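Gamma-D-glutamyl-L-lysine dipeptidyl-peptidase (Bacillus cereus ATCC 10987, PDB 3H41) probably cleaves the gamma-D-glutamyl-L-lysine bond of murein peptides as a cysteine peptidase of the NlpC/P60 family, releasing L-Ala-gamma-D-Glu during cell wall degradation. Local coordinates at residues K59-A64 against T89-E94; K8-V13 against Q109-K114; D29-T34 against L39-K44. All coordinates share one frame; numbering follows the deposited sequence.

Interaction 1: residues K59-A64 against T89-E94. With ALA (alanine), chain B.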
loop_
_atom_site.group_PDB
_atom_site.type_symbol
_atom_site.label_atom_id
_atom_site.label_comp_id
_atom_site.label_asym_id
_atom_site.label_seq_id
_atom_site.Cartn_x
_atom_site.Cartn_y
_atom_site.Cartn_z
ATOM N N LYS A 59 6.024 -13.939 8.434
ATOM C CA LYS A 59 6.788 -12.892 9.108
ATOM C C LYS A 59 6.167 -11.499 9.102
ATOM O O LYS A 59 6.466 -10.720 10.004
ATOM C CB LYS A 59 8.198 -12.792 8.553
ATOM C CG LYS A 59 9.081 -13.974 8.933
ATOM C CD LYS A 59 9.474 -13.883 10.427
ATOM C CE LYS A 59 9.955 -15.228 10.962
ATOM N NZ LYS A 59 8.801 -16.063 11.316
ATOM N N LEU A 60 5.408 -11.179 8.060
ATOM C CA LEU A 60 4.890 -9.829 7.807
ATOM C C LEU A 60 3.370 -9.710 7.839
ATOM O O LEU A 60 2.631 -10.650 7.542
ATOM C CB LEU A 60 5.364 -9.331 6.445
ATOM C CG LEU A 60 6.872 -9.307 6.178
ATOM C CD1 LEU A 60 7.216 -8.682 4.779
ATOM C CD2 LEU A 60 7.676 -8.629 7.313
ATOM N N GLU A 61 2.926 -8.499 8.146
ATOM C CA GLU A 61 1.517 -8.173 8.243
ATOM C C GLU A 61 1.077 -7.252 7.133
ATOM O O GLU A 61 0.145 -7.563 6.412
ATOM C CB GLU A 61 1.256 -7.499 9.587
ATOM C CG GLU A 61 1.425 -8.418 10.782
ATOM C CD GLU A 61 0.263 -9.390 10.961
ATOM O OE1 GLU A 61 -0.525 -9.634 10.005
ATOM O OE2 GLU A 61 0.143 -9.918 12.086
ATOM N N THR A 62 1.735 -6.096 7.026
ATOM C CA THR A 62 1.352 -5.087 6.060
ATOM C C THR A 62 2.455 -4.037 5.976
ATOM O O THR A 62 3.485 -4.165 6.608
ATOM C CB THR A 62 0.004 -4.417 6.409
ATOM O OG1 THR A 62 -0.449 -3.611 5.297
ATOM C CG2 THR A 62 0.122 -3.588 7.699
ATOM N N GLN A 63 2.241 -3.019 5.173
ATOM C CA GLN A 63 3.105 -1.860 5.218
ATOM C C GLN A 63 2.241 -0.631 5.318
ATOM O O GLN A 63 1.108 -0.639 4.816
ATOM C CB GLN A 63 3.970 -1.772 3.963
ATOM C CG GLN A 63 5.090 -2.857 3.852
ATOM C CD GLN A 63 5.883 -2.695 2.576
ATOM O OE1 GLN A 63 5.309 -2.385 1.513
ATOM N NE2 GLN A 63 7.210 -2.850 2.666
ATOM N N ALA A 64 2.761 0.415 5.973
ATOM C CA ALA A 64 2.037 1.680 6.146
ATOM C C ALA A 64 2.898 2.794 5.609
ATOM O O ALA A 64 4.125 2.785 5.814
ATOM C CB ALA A 64 1.702 1.914 7.619
ATOM N N THR A 89 -9.627 -4.730 8.352
ATOM C CA THR A 89 -9.442 -6.154 8.549
ATOM C C THR A 89 -10.456 -6.640 9.593
ATOM O O THR A 89 -10.735 -5.922 10.552
ATOM C CB THR A 89 -8.021 -6.496 9.027
ATOM O OG1 THR A 89 -7.977 -7.859 9.478
ATOM C CG2 THR A 89 -7.520 -5.520 10.121
ATOM N N PRO A 90 -11.007 -7.845 9.402
ATOM C CA PRO A 90 -11.867 -8.408 10.462
ATOM C C PRO A 90 -11.114 -8.718 11.752
ATOM O O PRO A 90 -11.756 -8.983 12.762
ATOM C CB PRO A 90 -12.398 -9.721 9.852
ATOM C CG PRO A 90 -11.434 -10.067 8.776
ATOM C CD PRO A 90 -10.913 -8.730 8.239
ATOM N N ARG A 91 -9.784 -8.722 11.716
ATOM C CA ARG A 91 -8.960 -9.029 12.902
ATOM C C ARG A 91 -9.037 -7.958 14.001
ATOM O O ARG A 91 -8.792 -8.245 15.185
ATOM C CB ARG A 91 -7.493 -9.263 12.473
ATOM C CG ARG A 91 -7.354 -10.390 11.438
ATOM C CD ARG A 91 -5.955 -10.384 10.791
ATOM N NE ARG A 91 -4.918 -10.564 11.799
ATOM C CZ ARG A 91 -3.617 -10.359 11.603
ATOM N NH1 ARG A 91 -3.155 -9.958 10.417
ATOM N NH2 ARG A 91 -2.770 -10.572 12.597
ATOM N N ASN A 92 -9.357 -6.725 13.626
ATOM C CA ASN A 92 -9.343 -5.602 14.549
ATOM C C ASN A 92 -10.136 -4.439 13.987
ATOM O O ASN A 92 -9.911 -3.994 12.867
ATOM C CB ASN A 92 -7.929 -5.130 14.862
ATOM C CG ASN A 92 -7.885 -4.168 16.055
ATOM O OD1 ASN A 92 -8.231 -3.007 15.941
ATOM N ND2 ASN A 92 -7.440 -4.656 17.191
ATOM N N GLU A 93 -11.044 -3.926 14.808
ATOM C CA GLU A 93 -11.963 -2.930 14.320
ATOM C C GLU A 93 -11.318 -1.543 14.186
ATOM O O GLU A 93 -11.859 -0.700 13.488
ATOM C CB GLU A 93 -13.249 -2.933 15.175
ATOM C CG GLU A 93 -14.059 -4.230 14.968
ATOM C CD GLU A 93 -15.376 -4.276 15.742
ATOM O OE1 GLU A 93 -15.692 -3.295 16.458
ATOM O OE2 GLU A 93 -16.088 -5.303 15.624
ATOM N N GLU A 94 -10.141 -1.327 14.784
ATOM C CA GLU A 94 -9.492 -0.010 14.721
ATOM C C GLU A 94 -8.447 0.117 13.614
ATOM O O GLU A 94 -8.186 1.207 13.123
ATOM C CB GLU A 94 -8.821 0.328 16.048
ATOM C CG GLU A 94 -8.395 1.800 16.138
ATOM C CD GLU A 94 -8.035 2.251 17.554
ATOM O OE1 GLU A 94 -8.096 1.423 18.500
ATOM O OE2 GLU A 94 -7.688 3.444 17.707
HETATM N N ALA B . -1.518 -9.307 5.168
HETATM C CA ALA B . -0.771 -9.810 3.932
HETATM C C ALA B . -1.555 -10.927 3.253
HETATM O O ALA B . -2.305 -11.657 3.916
HETATM C CB ALA B . 0.613 -10.331 4.307
#
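Glu61 and Arg91 meet end-on in a two-pronged salt bridge. Arg91 NH1 donates to Glu61 OE1 over 2.7 Å, almost straight at 177°, and Arg91 NH2 reaches Glu61 OE2 over 3.0 Å. Both oxygens lie in the guanidinium plane and are met on their syn sides, yet the carboxylate is twisted 30° against that plane. Each residue bends to get there: Glu61 kinks at chi2 (-76°), Arg91 at chi3. Two bonds fix the rotation of the carboxylate, and Arg91 NH1 also has a weak hydrogen bond to the hydroxyl of Tyr96, another substrate-binding residue.

The backbone of Glu61 holds the bound alanine: Glu61 O accepts from the alanine N at 2.7 Å, and the alanine is also hydrogen-bonded to Asp234 OD1. Behind Arg91, the type I turn from Thr89 to Asn92 contains an ST turn, Arg91 N to Thr89 OG1 at 3.0 Å, which probably helps set the direction of the Arg91 side chain.

Strand 60-65 pairs antiparallel with strand 15-19, while the turn belongs to the loop joining strands 79-84 and 96-101. The bridge thus ties that loop of the SH3-like domain to the strand edging the alanine pocket.

Interaction 2: residues K8-V13 against Q109-K114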
loop_
_atom_site.group_PDB
_atom_site.type_symbol
_atom_site.label_atom_id
_atom_site.label_comp_id
_atom_site.label_asym_id
_atom_site.label_seq_id
_atom_site.Cartn_x
_atom_site.Cartn_y
_atom_site.Cartn_z
ATOM N N LYS A 8 -1.670 8.002 19.820
ATOM C CA LYS A 8 -1.692 8.292 18.407
ATOM C C LYS A 8 -0.268 8.532 17.906
ATOM O O LYS A 8 0.550 9.170 18.570
ATOM C CB LYS A 8 -2.616 9.495 18.180
ATOM C CG LYS A 8 -2.861 9.910 16.755
ATOM C CD LYS A 8 -3.626 11.258 16.653
ATOM C CE LYS A 8 -5.005 11.244 17.343
ATOM N NZ LYS A 8 -6.158 11.375 16.405
ATOM N N ALA A 9 0.079 7.947 16.766
ATOM C CA ALA A 9 1.367 8.244 16.191
ATOM C C ALA A 9 1.239 8.191 14.680
ATOM O O ALA A 9 0.215 7.755 14.147
ATOM C CB ALA A 9 2.445 7.297 16.712
ATOM N N PHE A 10 2.281 8.650 14.012
ATOM C CA PHE A 10 2.314 8.710 12.549
ATOM C C PHE A 10 3.564 8.044 11.985
ATOM O O PHE A 10 4.649 8.207 12.510
ATOM C CB PHE A 10 2.242 10.178 12.116
ATOM C CG PHE A 10 0.930 10.829 12.508
ATOM C CD1 PHE A 10 -0.194 10.715 11.701
ATOM C CD2 PHE A 10 0.807 11.441 13.722
ATOM C CE1 PHE A 10 -1.418 11.268 12.075
ATOM C CE2 PHE A 10 -0.409 11.997 14.109
ATOM C CZ PHE A 10 -1.517 11.905 13.288
ATOM N N ILE A 11 3.414 7.361 10.860
ATOM C CA ILE A 11 4.565 6.789 10.154
ATOM C C ILE A 11 5.536 7.873 9.692
ATOM O O ILE A 11 5.123 8.828 9.042
ATOM C CB ILE A 11 4.086 5.961 8.937
ATOM C CG1 ILE A 11 3.078 4.910 9.380
ATOM C CG2 ILE A 11 5.275 5.340 8.186
ATOM C CD1 ILE A 11 3.554 3.902 10.397
ATOM N N ASP A 12 6.822 7.690 10.009
ATOM C CA ASP A 12 7.854 8.705 9.810
ATOM C C ASP A 12 8.861 8.267 8.752
ATOM O O ASP A 12 9.886 8.905 8.594
ATOM C CB ASP A 12 8.543 9.059 11.145
ATOM C CG ASP A 12 9.393 10.346 11.060
ATOM O OD1 ASP A 12 8.927 11.324 10.464
ATOM O OD2 ASP A 12 10.545 10.373 11.563
ATOM N N VAL A 13 8.539 7.198 8.000
ATOM C CA VAL A 13 9.418 6.722 6.942
ATOM C C VAL A 13 8.574 6.580 5.694
ATOM O O VAL A 13 7.317 6.592 5.748
ATOM C CB VAL A 13 10.158 5.363 7.330
ATOM C CG1 VAL A 13 11.234 5.641 8.375
ATOM C CG2 VAL A 13 9.173 4.288 7.806
ATOM N N GLN A 109 2.292 17.915 16.702
ATOM C CA GLN A 109 0.946 18.452 16.910
ATOM C C GLN A 109 0.402 19.195 15.689
ATOM O O GLN A 109 -0.789 19.068 15.350
ATOM C CB GLN A 109 0.910 19.396 18.119
ATOM C CG GLN A 109 -0.522 19.769 18.532
ATOM C CD GLN A 109 -1.360 18.546 18.884
ATOM O OE1 GLN A 109 -0.917 17.700 19.653
ATOM N NE2 GLN A 109 -2.554 18.426 18.288
ATOM N N GLU A 110 1.253 19.998 15.057
ATOM C CA GLU A 110 0.866 20.708 13.832
ATOM C C GLU A 110 0.415 19.739 12.741
ATOM O O GLU A 110 -0.639 19.950 12.130
ATOM C CB GLU A 110 1.998 21.573 13.282
ATOM C CG GLU A 110 1.560 22.337 12.006
ATOM C CD GLU A 110 2.658 23.213 11.371
ATOM O OE1 GLU A 110 3.837 23.100 11.765
ATOM O OE2 GLU A 110 2.327 24.003 10.453
ATOM N N PHE A 111 1.208 18.689 12.484
ATOM C CA PHE A 111 0.780 17.645 11.536
ATOM C C PHE A 111 -0.519 16.979 11.983
ATOM O O PHE A 111 -1.453 16.810 11.200
ATOM C CB PHE A 111 1.862 16.576 11.347
ATOM C CG PHE A 111 1.557 15.590 10.248
ATOM C CD1 PHE A 111 1.954 15.841 8.925
ATOM C CD2 PHE A 111 0.864 14.418 10.518
ATOM C CE1 PHE A 111 1.681 14.939 7.899
ATOM C CE2 PHE A 111 0.571 13.518 9.493
ATOM C CZ PHE A 111 1.003 13.772 8.174
ATOM N N ALA A 112 -0.568 16.556 13.241
ATOM C CA ALA A 112 -1.796 15.959 13.792
ATOM C C ALA A 112 -3.029 16.886 13.584
ATOM O O ALA A 112 -4.100 16.429 13.188
ATOM C CB ALA A 112 -1.604 15.642 15.271
ATOM N N ASP A 113 -2.859 18.183 13.807
ATOM C CA ASP A 113 -3.972 19.144 13.603
ATOM C C ASP A 113 -4.368 19.319 12.132
ATOM O O ASP A 113 -5.496 19.745 11.829
ATOM C CB ASP A 113 -3.610 20.503 14.190
ATOM C CG ASP A 113 -3.560 20.487 15.703
ATOM O OD1 ASP A 113 -4.226 19.617 16.309
ATOM O OD2 ASP A 113 -2.843 21.330 16.275
ATOM N N LYS A 114 -3.441 19.034 11.216
ATOM C CA LYS A 114 -3.688 19.274 9.801
ATOM C C LYS A 114 -4.103 18.003 9.058
ATOM O O LYS A 114 -4.245 18.023 7.854
ATOM C CB LYS A 114 -2.448 19.897 9.164
ATOM C CG LYS A 114 -2.203 21.373 9.567
ATOM C CD LYS A 114 -0.888 21.891 8.946
ATOM C CE LYS A 114 -0.844 23.415 8.847
ATOM N NZ LYS A 114 -1.725 23.962 7.759
#
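Phe10 reaches from strand 8-11 to Phe111 and Ala112 on helix 109-113. Its CB leaves the strand toward the helix, with CG anti to the carbonyl carbon (chi1 -64°), and from there the ring divides its contacts between two neighbours. Phe10 CG lies 4.1 Å from Phe111 CE2. The next atom, Phe10 CD1, makes the closest approach of the whole contact, 3.6 Å to Phe111 CE2, and Phe10 CE1 still feels that same carbon at 4.0 Å. Across the ring, Phe10 CE2 comes to 4.0 Å from Ala112 CB, which approaches obliquely, and Phe10 CZ at the tip is 4.1 Å from Ala112 CA.

The two phenyls form a T-shaped, edge-to-face pair: the CD2–CE2 edge of Phe111 points at one face of Phe10, the centroids are 5.2 Å apart and the planes stand at 74°. With CG anti to the backbone N (chi1 -172°), the Phe111 ring is carried toward Phe10. Beyond the pair, Phe111 packs on Leu148 and Pro149 of strand 147-153, so the short helix is wedged between the sheet that holds strand 8-11 and the next SH3-like domain.

No hydrogen bond crosses between the two segments. Polar side chains nearby have partners of their own, as Gln109 NE2 does in Asp113 OD1 on the helix. The join therefore rests on dispersion and on the weak electrostatics of aromatic C-H groups aimed at a pi face, consistent with packing that links domains well away from the substrate site.

Interaction 3: residues D29-T34 against L39-K44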
loop_
_atom_site.group_PDB
_atom_site.type_symbol
_atom_site.label_atom_id
_atom_site.label_comp_id
_atom_site.label_asym_id
_atom_site.label_seq_id
_atom_site.Cartn_x
_atom_site.Cartn_y
_atom_site.Cartn_z
ATOM N N ASP A 29 17.254 -7.727 6.365
ATOM C CA ASP A 29 16.049 -6.910 6.507
ATOM C C ASP A 29 16.270 -5.534 7.156
ATOM O O ASP A 29 15.337 -4.717 7.241
ATOM C CB ASP A 29 14.984 -7.643 7.295
ATOM C CG ASP A 29 14.651 -8.957 6.704
ATOM O OD1 ASP A 29 14.319 -8.963 5.496
ATOM O OD2 ASP A 29 14.779 -9.970 7.437
ATOM N N VAL A 30 17.496 -5.275 7.571
ATOM C CA VAL A 30 17.843 -4.057 8.300
ATOM C C VAL A 30 17.435 -2.802 7.563
ATOM O O VAL A 30 16.851 -1.914 8.184
ATOM C CB VAL A 30 19.340 -4.044 8.734
ATOM C CG1 VAL A 30 19.790 -2.638 9.187
ATOM C CG2 VAL A 30 19.563 -5.069 9.867
ATOM N N PRO A 31 17.649 -2.737 6.226
ATOM C CA PRO A 31 17.251 -1.503 5.525
ATOM C C PRO A 31 15.727 -1.221 5.465
ATOM O O PRO A 31 15.313 -0.094 5.172
ATOM C CB PRO A 31 17.826 -1.676 4.119
ATOM C CG PRO A 31 18.783 -2.819 4.177
ATOM C CD PRO A 31 18.496 -3.620 5.390
ATOM N N SER A 32 14.915 -2.205 5.801
ATOM C CA SER A 32 13.486 -1.965 6.002
ATOM C C SER A 32 13.143 -1.378 7.375
ATOM O O SER A 32 12.011 -0.860 7.557
ATOM C CB SER A 32 12.674 -3.268 5.767
ATOM O OG SER A 32 12.771 -4.133 6.872
ATOM N N ALA A 33 14.066 -1.486 8.340
ATOM C CA ALA A 33 13.736 -1.218 9.757
ATOM C C ALA A 33 14.352 0.077 10.301
ATOM O O ALA A 33 14.063 0.457 11.431
ATOM C CB ALA A 33 14.144 -2.389 10.601
ATOM N N THR A 34 15.189 0.727 9.505
ATOM C CA THR A 34 15.870 1.963 9.892
ATOM C C THR A 34 14.988 3.175 9.583
ATOM O O THR A 34 13.966 3.058 8.900
ATOM C CB THR A 34 17.198 2.110 9.130
ATOM O OG1 THR A 34 16.964 1.970 7.699
ATOM C CG2 THR A 34 18.204 1.058 9.617
ATOM N N LEU A 39 14.230 0.880 0.807
ATOM C CA LEU A 39 13.431 -0.263 0.394
ATOM C C LEU A 39 13.837 -0.844 -0.953
ATOM O O LEU A 39 13.528 -2.018 -1.218
ATOM C CB LEU A 39 11.939 0.097 0.390
ATOM C CG LEU A 39 11.377 0.422 1.793
ATOM C CD1 LEU A 39 9.915 0.869 1.774
ATOM C CD2 LEU A 39 11.555 -0.754 2.750
ATOM N N TRP A 40 14.479 -0.056 -1.812
ATOM C CA TRP A 40 15.092 -0.626 -3.017
ATOM C C TRP A 40 16.293 -1.504 -2.641
ATOM O O TRP A 40 16.445 -2.614 -3.157
ATOM C CB TRP A 40 15.492 0.431 -4.054
ATOM C CG TRP A 40 14.358 1.196 -4.661
ATOM C CD1 TRP A 40 14.237 2.535 -4.688
ATOM C CD2 TRP A 40 13.164 0.673 -5.312
ATOM N NE1 TRP A 40 13.094 2.901 -5.329
ATOM C CE2 TRP A 40 12.405 1.778 -5.707
ATOM C CE3 TRP A 40 12.685 -0.606 -5.599
ATOM C CZ2 TRP A 40 11.194 1.654 -6.357
ATOM C CZ3 TRP A 40 11.477 -0.739 -6.281
ATOM C CH2 TRP A 40 10.736 0.391 -6.634
ATOM N N LYS A 41 17.156 -1.030 -1.752
ATOM C CA LYS A 41 18.195 -1.896 -1.217
ATOM C C LYS A 41 17.632 -3.165 -0.595
ATOM O O LYS A 41 18.155 -4.251 -0.839
ATOM C CB LYS A 41 19.039 -1.198 -0.169
ATOM C CG LYS A 41 20.184 -2.064 0.328
ATOM C CD LYS A 41 20.902 -1.459 1.548
ATOM C CE LYS A 41 22.215 -0.818 1.214
ATOM N NZ LYS A 41 23.095 -0.838 2.428
ATOM N N TRP A 42 16.570 -3.047 0.201
ATOM C CA TRP A 42 15.984 -4.226 0.836
ATOM C C TRP A 42 15.532 -5.277 -0.185
ATOM O O TRP A 42 15.989 -6.428 -0.157
ATOM C CB TRP A 42 14.801 -3.828 1.680
ATOM C CG TRP A 42 14.163 -4.951 2.414
ATOM C CD1 TRP A 42 14.797 -5.904 3.167
ATOM C CD2 TRP A 42 12.772 -5.188 2.554
ATOM N NE1 TRP A 42 13.874 -6.748 3.726
ATOM C CE2 TRP A 42 12.624 -6.327 3.385
ATOM C CE3 TRP A 42 11.614 -4.584 2.018
ATOM C CZ2 TRP A 42 11.377 -6.861 3.698
ATOM C CZ3 TRP A 42 10.391 -5.097 2.340
ATOM C CH2 TRP A 42 10.261 -6.219 3.182
ATOM N N THR A 43 14.666 -4.878 -1.103
ATOM C CA THR A 43 14.077 -5.834 -2.045
ATOM C C THR A 43 15.063 -6.312 -3.096
ATOM O O THR A 43 15.067 -7.499 -3.482
ATOM C CB THR A 43 12.826 -5.254 -2.752
ATOM O OG1 THR A 43 13.149 -4.008 -3.363
ATOM C CG2 THR A 43 11.697 -5.087 -1.767
ATOM N N LYS A 44 15.914 -5.416 -3.575
ATOM C CA LYS A 44 16.802 -5.783 -4.668
ATOM C C LYS A 44 17.979 -6.654 -4.185
ATOM O O LYS A 44 18.566 -7.355 -4.971
ATOM C CB LYS A 44 17.274 -4.536 -5.441
ATOM C CG LYS A 44 16.101 -3.905 -6.188
ATOM C CD LYS A 44 16.464 -2.818 -7.195
ATOM C CE LYS A 44 15.181 -2.244 -7.893
ATOM N NZ LYS A 44 14.074 -3.233 -8.305
#
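The indole of Trp42 carries Ser32 CB on one face and Asp29 OD1 at its edge. Ser32 CB sits 3.7 Å from Trp42 CD2 and only 15° off the normal of the five-membered ring, a CH-pi contact, while the carboxylate meets the ring edge at Trp42 NE1, its plane turned 71° from that of the indole. The motif is a helix-loop-helix turn: the short, weakly bonded helix at about 30-33 runs through a brief loop into helix 39-45.

The hydrogen bond at the edge is nearly straight: Trp42 NE1 donates to Asp29 OD1 across 2.9 Å at 173°, staying within the ring plane and using the anti lone pair of the oxygen. Asp29 OD2 is held by a salt bridge to Arg26, so each carboxylate oxygen has a partner, which probably helps keep the group charged. The indole swings out to this position with CG opposite the backbone N.

The remaining contacts between the segments are apolar. Leu39 CD2 reaches Ser32 CA at 4.0 Å, and Pro31 CB faces Trp42 CB. At the exposed margin Lys41 CD lies 3.6 Å from Pro31 CG, the two side chains crossing at about a right angle. Farther out, Leu54 of helix 48-56 touches Trp42, and Trp53 of that helix touches Asp29, so the turn is backed by the following helix.

The Ser32 hydroxyl helps fix its CB over the indole face: Ser32 OG donates to Asp29 O, 2.7 Å away and in the carbonyl plane, an oxygen that also accepts from Ser32 N.

In the fold
From the N terminus, strand 8-11 opens the widest loop, which interaction 2 closes only when helix 109-113 is reached some hundred residues on. Inside it come the other two, one after the other: interaction 3 closes a short helix-loop-helix turn, and later interaction 1 ties strand 60-65 to the loop before strand 96-101. None of the three cross. They nevertheless touch: Gln63 and Leu60 of interaction 1 pack on the Trp42 indole of interaction 3, Ala64 meets Ile11, and Val13 meets Thr34. Together they knit the first SH3-like domain to the helices between strands 15-19 and 60-65, with interaction 1 at the substrate site and interaction 2 facing the second SH3-like domain.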